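Local coordinates for endo-beta-1,4-mannanase (Alicyclobacillus acidocaldarius, PDB 4CD8), which hydrolyses internal beta-1,4-mannosidic bonds of mannans as a GH113 glycoside hydrolase with a TIM-barrel fold, at residues A[260-265]-A[308-313]; A[14-19]-A[37-42]; A[164-169]-A[192-197]. All coordinates share one frame; numbering follows the deposited sequence.

Interaction 1: residues A[260-265]-A[308-313]; sequences RFYEAM and DVVARA
Tyr262 and Glu263 of helix 255-268 face Val309 and Val310 of helix 305-317, a pair of neighbouring outer helices of the TIM barrel. The short segments run nearly parallel, 22° apart in direction with their axes 9.8 Å from each other at the closest. Tyr262 carries the inner half of the contact. Tyr262 CB lies 4.0 Å from Val309 CG1, and CG, set anti to the carbonyl carbon (chi1 -85°), starts the ring toward the barrel. Further out, Tyr262 CD1 comes within 3.6 Å of Val310 CG2, and CE1 keeps almost the same distance from that methyl, which approaches the ring obliquely. Phe261 CD2 lies over one ring face, offset toward the rim. The flat, apolar ring suits this buried ground between the two helices and Leu280 of strand 275-283, which touches both Tyr262 and Val310. Val309 offers both methyls to Glu263 close to its backbone, whereas Val310 uses only CG2. At the outer half Glu263 is exposed, as befits a charged residue, yet its chain bends at chi2 (-78°) and lays its aliphatic part and carboxylate against Val309. Glu263 CD is 3.6 Å from Val309 CG1, while Glu263 OE2 rests 3.6 Å from Val309 CG2.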
# COMPACT_ATOMS: atom_id res chain seq x y z
N ARG A 260 8.02 13.97 13.86
CA ARG A 260 7.85 15.27 13.18
C ARG A 260 7.12 15.07 11.85
O ARG A 260 6.24 15.85 11.50
CB ARG A 260 9.19 16.00 12.94
CG ARG A 260 9.84 16.61 14.18
CD ARG A 260 11.14 17.35 13.87
NE ARG A 260 12.32 16.49 13.62
CZ ARG A 260 13.18 16.04 14.56
NH1 ARG A 260 12.99 16.31 15.86
NH2 ARG A 260 14.21 15.28 14.20
N PHE A 261 7.46 14.01 11.12
CA PHE A 261 6.72 13.71 9.88
C PHE A 261 5.24 13.50 10.17
O PHE A 261 4.39 14.10 9.48
CB PHE A 261 7.27 12.48 9.19
CG PHE A 261 6.45 12.04 8.03
CD1 PHE A 261 6.67 12.60 6.78
CD2 PHE A 261 5.43 11.10 8.18
CE1 PHE A 261 5.89 12.21 5.69
CE2 PHE A 261 4.64 10.73 7.11
CZ PHE A 261 4.87 11.27 5.85
N TYR A 262 4.91 12.66 11.15
CA TYR A 262 3.48 12.36 11.46
C TYR A 262 2.76 13.63 11.94
O TYR A 262 1.64 13.93 11.49
CB TYR A 262 3.35 11.22 12.48
CG TYR A 262 3.40 9.84 11.81
CD1 TYR A 262 2.25 9.25 11.29
CD2 TYR A 262 4.60 9.16 11.67
CE1 TYR A 262 2.29 8.02 10.67
CE2 TYR A 262 4.67 7.94 11.05
CZ TYR A 262 3.52 7.36 10.54
OH TYR A 262 3.59 6.15 9.93
N GLU A 263 3.41 14.41 12.80
CA GLU A 263 2.82 15.70 13.23
C GLU A 263 2.50 16.60 12.03
O GLU A 263 1.36 17.15 11.93
CB GLU A 263 3.72 16.41 14.25
CG GLU A 263 3.80 15.66 15.57
CD GLU A 263 2.58 15.84 16.49
OE1 GLU A 263 1.51 16.29 16.05
OE2 GLU A 263 2.70 15.51 17.69
N ALA A 264 3.43 16.71 11.09
CA ALA A 264 3.24 17.59 9.93
C ALA A 264 2.09 17.12 9.04
O ALA A 264 1.30 17.94 8.55
CB ALA A 264 4.51 17.72 9.11
N MET A 265 2.03 15.82 8.82
CA MET A 265 0.98 15.23 8.03
C MET A 265 -0.39 15.46 8.67
O MET A 265 -1.30 15.98 8.01
CB MET A 265 1.24 13.74 7.83
CG MET A 265 0.07 13.05 7.17
SD MET A 265 0.40 11.33 6.94
CE MET A 265 0.12 10.69 8.58
N ASP A 308 2.41 7.23 19.67
CA ASP A 308 1.55 8.11 20.45
C ASP A 308 0.95 9.23 19.60
O ASP A 308 -0.22 9.63 19.84
CB ASP A 308 2.31 8.74 21.63
CG ASP A 308 2.91 7.70 22.54
OD1 ASP A 308 2.24 6.67 22.80
OD2 ASP A 308 4.05 7.90 22.96
N VAL A 309 1.73 9.79 18.66
CA VAL A 309 1.17 10.82 17.76
C VAL A 309 -0.01 10.24 16.99
O VAL A 309 -1.11 10.85 16.92
CB VAL A 309 2.21 11.38 16.76
CG1 VAL A 309 1.59 12.41 15.83
CG2 VAL A 309 3.37 12.02 17.52
N VAL A 310 0.21 9.06 16.43
CA VAL A 310 -0.85 8.34 15.74
C VAL A 310 -2.04 8.00 16.65
O VAL A 310 -3.23 8.16 16.24
CB VAL A 310 -0.30 7.07 15.06
CG1 VAL A 310 -1.42 6.16 14.56
CG2 VAL A 310 0.64 7.46 13.93
N ALA A 311 -1.75 7.56 17.86
CA ALA A 311 -2.79 7.27 18.84
C ALA A 311 -3.64 8.51 19.11
O ALA A 311 -4.88 8.43 19.04
CB ALA A 311 -2.17 6.75 20.12
N ARG A 312 -3.00 9.64 19.38
CA ARG A 312 -3.71 10.88 19.66
C ARG A 312 -4.62 11.27 18.48
O ARG A 312 -5.79 11.68 18.69
CB ARG A 312 -2.73 12.01 20.04
N ALA A 313 -4.08 11.14 17.24
CA ALA A 313 -4.89 11.48 16.06
C ALA A 313 -6.03 10.46 15.82
O ALA A 313 -7.21 10.86 15.65
CB ALA A 313 -4.00 11.62 14.84

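Interaction 2: residues A[14-19]-A[37-42]; sequences RGMTFG and RALAEQ
Leu39 of helix 30-40 sends a single methyl, CD1, to Met16 and Phe18 of strand 13-18, and the whole contact is apolar. Leu39 CD1 is 3.7 Å from Met16 CG and rests on the root of the methionine chain. Leu39 CD1 is also 4.0 Å from Phe18 CD2, meeting the ring obliquely. Leucine fits because its chain is long enough to set one methyl, CD1, between two side chains, and the two it touches are i and i+2 on a strand, both with their CB turned toward the helix.

The first torsions explain this placing. Leu39 CG stands anti to the backbone N (chi1 -178°), and the side chain reaches from the helix down to the strand. Met16 starts in the same way, and its chi1 of 179° brings CG to Leu39 CD1; the chain beyond bends on toward other neighbours, among them Phe44 and Leu280. Thr17, between the two, turns away from the helix, and its hydroxyl is hydrogen-bonded to Leu280 O.

Further out, Val47 touches both Phe18 and Leu39, and Trp283 touches both Met16 and Leu39. Ser35 and Met36 of the same helix also touch the Phe18 side chain. The contact thus lies within the beta-alpha-beta unit 13-18, 30-40, 46-55, where the helix packs on the outside of the barrel wall: strand 13-18 runs parallel to strand 46-55 and to strand 275-283, and both contribute side chains around Leu39.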
# COMPACT_ATOMS: atom_id res chain seq x y z
N ARG A 14 -8.15 4.08 9.40
CA ARG A 14 -7.07 4.14 10.36
C ARG A 14 -6.32 2.82 10.21
O ARG A 14 -6.64 1.85 10.89
CB ARG A 14 -7.61 4.29 11.79
CG ARG A 14 -8.35 5.59 11.98
CD ARG A 14 -9.06 5.70 13.32
NE ARG A 14 -10.32 4.95 13.39
CZ ARG A 14 -10.50 3.83 14.08
NH1 ARG A 14 -9.52 3.24 14.73
NH2 ARG A 14 -11.70 3.26 14.10
N GLY A 15 -5.35 2.77 9.28
CA GLY A 15 -4.85 1.48 8.85
C GLY A 15 -3.36 1.34 8.92
O GLY A 15 -2.65 2.31 9.11
N MET A 16 -2.93 0.10 8.70
CA MET A 16 -1.53 -0.25 8.77
C MET A 16 -1.23 -1.34 7.78
O MET A 16 -1.96 -2.32 7.69
CB MET A 16 -1.18 -0.72 10.17
CG MET A 16 0.32 -1.11 10.31
SD MET A 16 1.52 0.22 10.03
CE MET A 16 1.19 1.29 11.45
N THR A 17 -0.15 -1.18 7.04
CA THR A 17 0.30 -2.21 6.14
C THR A 17 1.17 -3.22 6.90
O THR A 17 2.03 -2.82 7.69
CB THR A 17 1.16 -1.63 4.98
OG1 THR A 17 0.42 -0.63 4.28
CG2 THR A 17 1.58 -2.75 4.01
N PHE A 18 0.94 -4.49 6.60
CA PHE A 18 1.52 -5.63 7.30
C PHE A 18 2.24 -6.58 6.37
O PHE A 18 1.73 -6.99 5.33
CB PHE A 18 0.46 -6.46 8.01
CG PHE A 18 1.02 -7.69 8.70
CD1 PHE A 18 1.11 -8.91 8.04
CD2 PHE A 18 1.41 -7.62 10.02
CE1 PHE A 18 1.63 -10.02 8.67
CE2 PHE A 18 1.87 -8.74 10.66
CZ PHE A 18 1.99 -9.93 9.99
N GLY A 19 3.47 -6.95 6.75
CA GLY A 19 4.09 -8.17 6.22
C GLY A 19 4.85 -8.10 4.92
O GLY A 19 5.28 -9.13 4.39
N ARG A 37 -1.27 -9.77 16.11
CA ARG A 37 -1.96 -9.49 17.36
C ARG A 37 -1.55 -8.12 17.96
O ARG A 37 -2.42 -7.35 18.41
CB ARG A 37 -1.76 -10.59 18.39
CG ARG A 37 -2.43 -11.90 18.04
CD ARG A 37 -2.11 -12.96 19.06
NE ARG A 37 -2.91 -14.13 18.79
CZ ARG A 37 -2.49 -15.27 18.25
NH1 ARG A 37 -1.19 -15.50 17.99
NH2 ARG A 37 -3.39 -16.22 18.01
N ALA A 38 -0.26 -7.78 17.93
CA ALA A 38 0.17 -6.47 18.39
C ALA A 38 -0.41 -5.36 17.53
O ALA A 38 -0.88 -4.31 18.02
CB ALA A 38 1.69 -6.39 18.41
N LEU A 39 -0.41 -5.58 16.22
CA LEU A 39 -0.98 -4.58 15.31
C LEU A 39 -2.44 -4.30 15.69
O LEU A 39 -2.85 -3.14 15.72
CB LEU A 39 -0.85 -5.02 13.86
CG LEU A 39 -1.34 -4.10 12.74
CD1 LEU A 39 -0.61 -4.45 11.46
CD2 LEU A 39 -2.87 -4.18 12.55
N ALA A 40 -3.20 -5.36 15.97
CA ALA A 40 -4.64 -5.18 16.25
C ALA A 40 -4.91 -4.51 17.62
O ALA A 40 -6.05 -4.05 17.87
CB ALA A 40 -5.38 -6.51 16.16
N GLU A 41 -3.89 -4.39 18.48
CA GLU A 41 -4.06 -3.64 19.72
C GLU A 41 -3.90 -2.11 19.57
O GLU A 41 -4.21 -1.35 20.50
CB GLU A 41 -3.11 -4.15 20.78
CG GLU A 41 -3.39 -5.60 21.18
CD GLU A 41 -2.49 -6.09 22.30
OE1 GLU A 41 -2.38 -5.39 23.30
OE2 GLU A 41 -1.88 -7.15 22.17
N GLN A 42 -3.43 -1.67 18.40
CA GLN A 42 -3.32 -0.27 18.05
C GLN A 42 -4.70 0.21 17.65
O GLN A 42 -5.56 -0.62 17.35
CB GLN A 42 -2.38 -0.12 16.87
CG GLN A 42 -0.96 -0.59 17.18
CD GLN A 42 -0.14 0.44 17.90
OE1 GLN A 42 -0.09 1.61 17.50
NE2 GLN A 42 0.54 0.03 18.96

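Interaction 3: residues A[164-169]-A[192-197]; sequences ETIARV and WDAVDL
Ile166 of helix 159-172 reaches over to Ala194 and Val195, which belong to the connection between strand 176-182 and strand 197-201. Its neighbours on the helix, Thr165 before it and Arg168 and Val169 after it, face helix 120-140 instead, and Val169 also meets strand 145-150.

At Ile166 the two branches divide the work. Ile166 CG2, placed anti to the backbone N, lies 3.4 Å from the backbone oxygen Ala194 O, a van der Waals contact against the carbonyl. The longer branch leaves through CG1, anti to the carbonyl carbon (chi1 -66°), and remains extended at chi2 (164°). Ile166 CD1 at its end is 4.0 Å from Ala194 CB and, equally, 4.0 Å from Val195 CG1. The Ile166 and Val195 side chains meet at about a right angle. Isoleucine suits the site because CG2 stays by the Ala194 carbonyl while CD1 reaches both the Ala194 methyl and Val195. Ala194, with a single methyl, allows the short 3-10 segment 192-194 to come close, and beta-branched Val195 can give CG1 to Ile166 while its other methyl, CG2, lies at the edge of the Trp192 ring.

Polar links flank the apolar centre. Ala194 O accepts a hydrogen bond from Arg170 NH2, and the same arginine forms a salt bridge with Asp196; Asp193 pairs similarly with Arg163. Helix 159-172 is therefore joined to the 192-197 connection by both apolar and charged contacts. In this TIM barrel no long helix lies between strands 176-182 and 197-201, and the connection, with its short 3-10 turn, packs against helix 159-172 of the preceding beta-alpha-beta unit.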
# COMPACT_ATOMS: atom_id res chain seq x y z
N GLU A 164 -8.99 -3.05 -18.87
CA GLU A 164 -9.13 -4.52 -19.00
C GLU A 164 -8.79 -5.24 -17.70
O GLU A 164 -9.51 -6.15 -17.26
CB GLU A 164 -8.27 -5.11 -20.13
CG GLU A 164 -8.65 -4.56 -21.50
CD GLU A 164 -7.74 -5.04 -22.60
OE1 GLU A 164 -6.57 -5.44 -22.37
OE2 GLU A 164 -8.21 -5.03 -23.73
N THR A 165 -7.68 -4.86 -17.08
CA THR A 165 -7.25 -5.54 -15.86
C THR A 165 -8.30 -5.36 -14.74
O THR A 165 -8.65 -6.28 -14.02
CB THR A 165 -5.91 -4.95 -15.44
OG1 THR A 165 -4.96 -5.24 -16.49
CG2 THR A 165 -5.45 -5.48 -14.07
N ILE A 166 -8.77 -4.13 -14.61
CA ILE A 166 -9.75 -3.79 -13.57
C ILE A 166 -11.08 -4.50 -13.83
O ILE A 166 -11.65 -5.05 -12.89
CB ILE A 166 -9.92 -2.26 -13.44
CG1 ILE A 166 -8.61 -1.62 -12.91
CG2 ILE A 166 -11.11 -1.95 -12.52
CD1 ILE A 166 -8.52 -0.12 -13.11
N ALA A 167 -11.49 -4.54 -15.09
CA ALA A 167 -12.73 -5.23 -15.41
C ALA A 167 -12.64 -6.69 -15.02
O ALA A 167 -13.55 -7.28 -14.50
CB ALA A 167 -13.03 -5.07 -16.89
N ARG A 168 -11.49 -7.30 -15.26
CA ARG A 168 -11.34 -8.71 -14.91
C ARG A 168 -11.36 -8.89 -13.40
O ARG A 168 -11.98 -9.81 -12.88
CB ARG A 168 -10.06 -9.27 -15.51
CG ARG A 168 -9.83 -10.73 -15.19
CD ARG A 168 -8.61 -11.17 -15.97
NE ARG A 168 -8.28 -12.55 -15.71
CZ ARG A 168 -7.13 -13.15 -16.08
NH1 ARG A 168 -6.21 -12.48 -16.70
NH2 ARG A 168 -6.93 -14.47 -15.77
N VAL A 169 -10.66 -8.02 -12.66
CA VAL A 169 -10.77 -8.04 -11.22
C VAL A 169 -12.23 -7.94 -10.72
O VAL A 169 -12.62 -8.66 -9.82
CB VAL A 169 -9.93 -6.88 -10.59
CG1 VAL A 169 -10.30 -6.61 -9.15
CG2 VAL A 169 -8.44 -7.19 -10.68
N TRP A 192 -9.32 6.80 -12.93
CA TRP A 192 -9.90 6.80 -11.59
C TRP A 192 -11.39 6.43 -11.60
O TRP A 192 -11.89 5.90 -10.63
CB TRP A 192 -9.74 8.14 -10.87
CG TRP A 192 -8.34 8.53 -10.45
CD1 TRP A 192 -7.74 9.69 -10.73
CD2 TRP A 192 -7.38 7.75 -9.66
NE1 TRP A 192 -6.47 9.72 -10.14
CE2 TRP A 192 -6.25 8.55 -9.48
CE3 TRP A 192 -7.43 6.51 -9.04
CZ2 TRP A 192 -5.14 8.12 -8.77
CZ3 TRP A 192 -6.32 6.05 -8.35
CH2 TRP A 192 -5.18 6.86 -8.22
N ASP A 193 -12.09 6.74 -12.69
CA ASP A 193 -13.48 6.32 -12.78
C ASP A 193 -13.70 4.80 -12.69
O ASP A 193 -14.80 4.35 -12.35
CB ASP A 193 -14.10 6.86 -14.07
CG ASP A 193 -13.40 6.33 -15.30
OD1 ASP A 193 -12.26 6.75 -15.55
OD2 ASP A 193 -13.92 5.47 -16.01
N ALA A 194 -12.68 4.00 -12.95
CA ALA A 194 -12.79 2.57 -12.93
C ALA A 194 -12.59 1.98 -11.55
O ALA A 194 -12.77 0.80 -11.38
CB ALA A 194 -11.81 1.93 -13.93
N VAL A 195 -12.20 2.80 -10.58
CA VAL A 195 -12.05 2.32 -9.24
C VAL A 195 -13.00 3.00 -8.26
O VAL A 195 -13.63 3.97 -8.58
CB VAL A 195 -10.59 2.39 -8.74
CG1 VAL A 195 -9.68 1.63 -9.71
CG2 VAL A 195 -10.14 3.82 -8.57
N ASP A 196 -13.15 2.41 -7.07
CA ASP A 196 -14.05 2.99 -6.05
C ASP A 196 -13.46 4.11 -5.24
O ASP A 196 -14.14 5.00 -4.76
CB ASP A 196 -14.55 1.88 -5.14
CG ASP A 196 -15.19 0.74 -5.93
OD1 ASP A 196 -15.98 1.04 -6.84
OD2 ASP A 196 -14.93 -0.43 -5.67
N LEU A 197 -12.15 3.99 -5.00
CA LEU A 197 -11.42 4.93 -4.15
C LEU A 197 -10.11 5.30 -4.82
O LEU A 197 -9.40 4.43 -5.32
CB LEU A 197 -11.08 4.30 -2.79
CG LEU A 197 -12.27 3.86 -1.95
CD1 LEU A 197 -11.88 2.77 -0.97
CD2 LEU A 197 -12.83 5.08 -1.23

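From the N terminus, interaction 2 comes first: strand 13-18 leads through a loop to helix 30-40, and the contact closes a short loop within one beta-alpha-beta unit. Interaction 3 follows, bringing helix 159-172 together with the connection that leads into strand 197-201, with strand 176-182 in between. Interaction 1 comes last and ties helix 255-268 to the C-terminal helix 305-317, with strand 275-283 between them in sequence. The three loops lie in series, neither nested nor crossed. Interactions 1 and 2 are about 16 Å apart between centres and share strand 275-283, whose pairing with strand 13-18 closes the barrel; interaction 3 lies on the opposite side of the chain's centre from both.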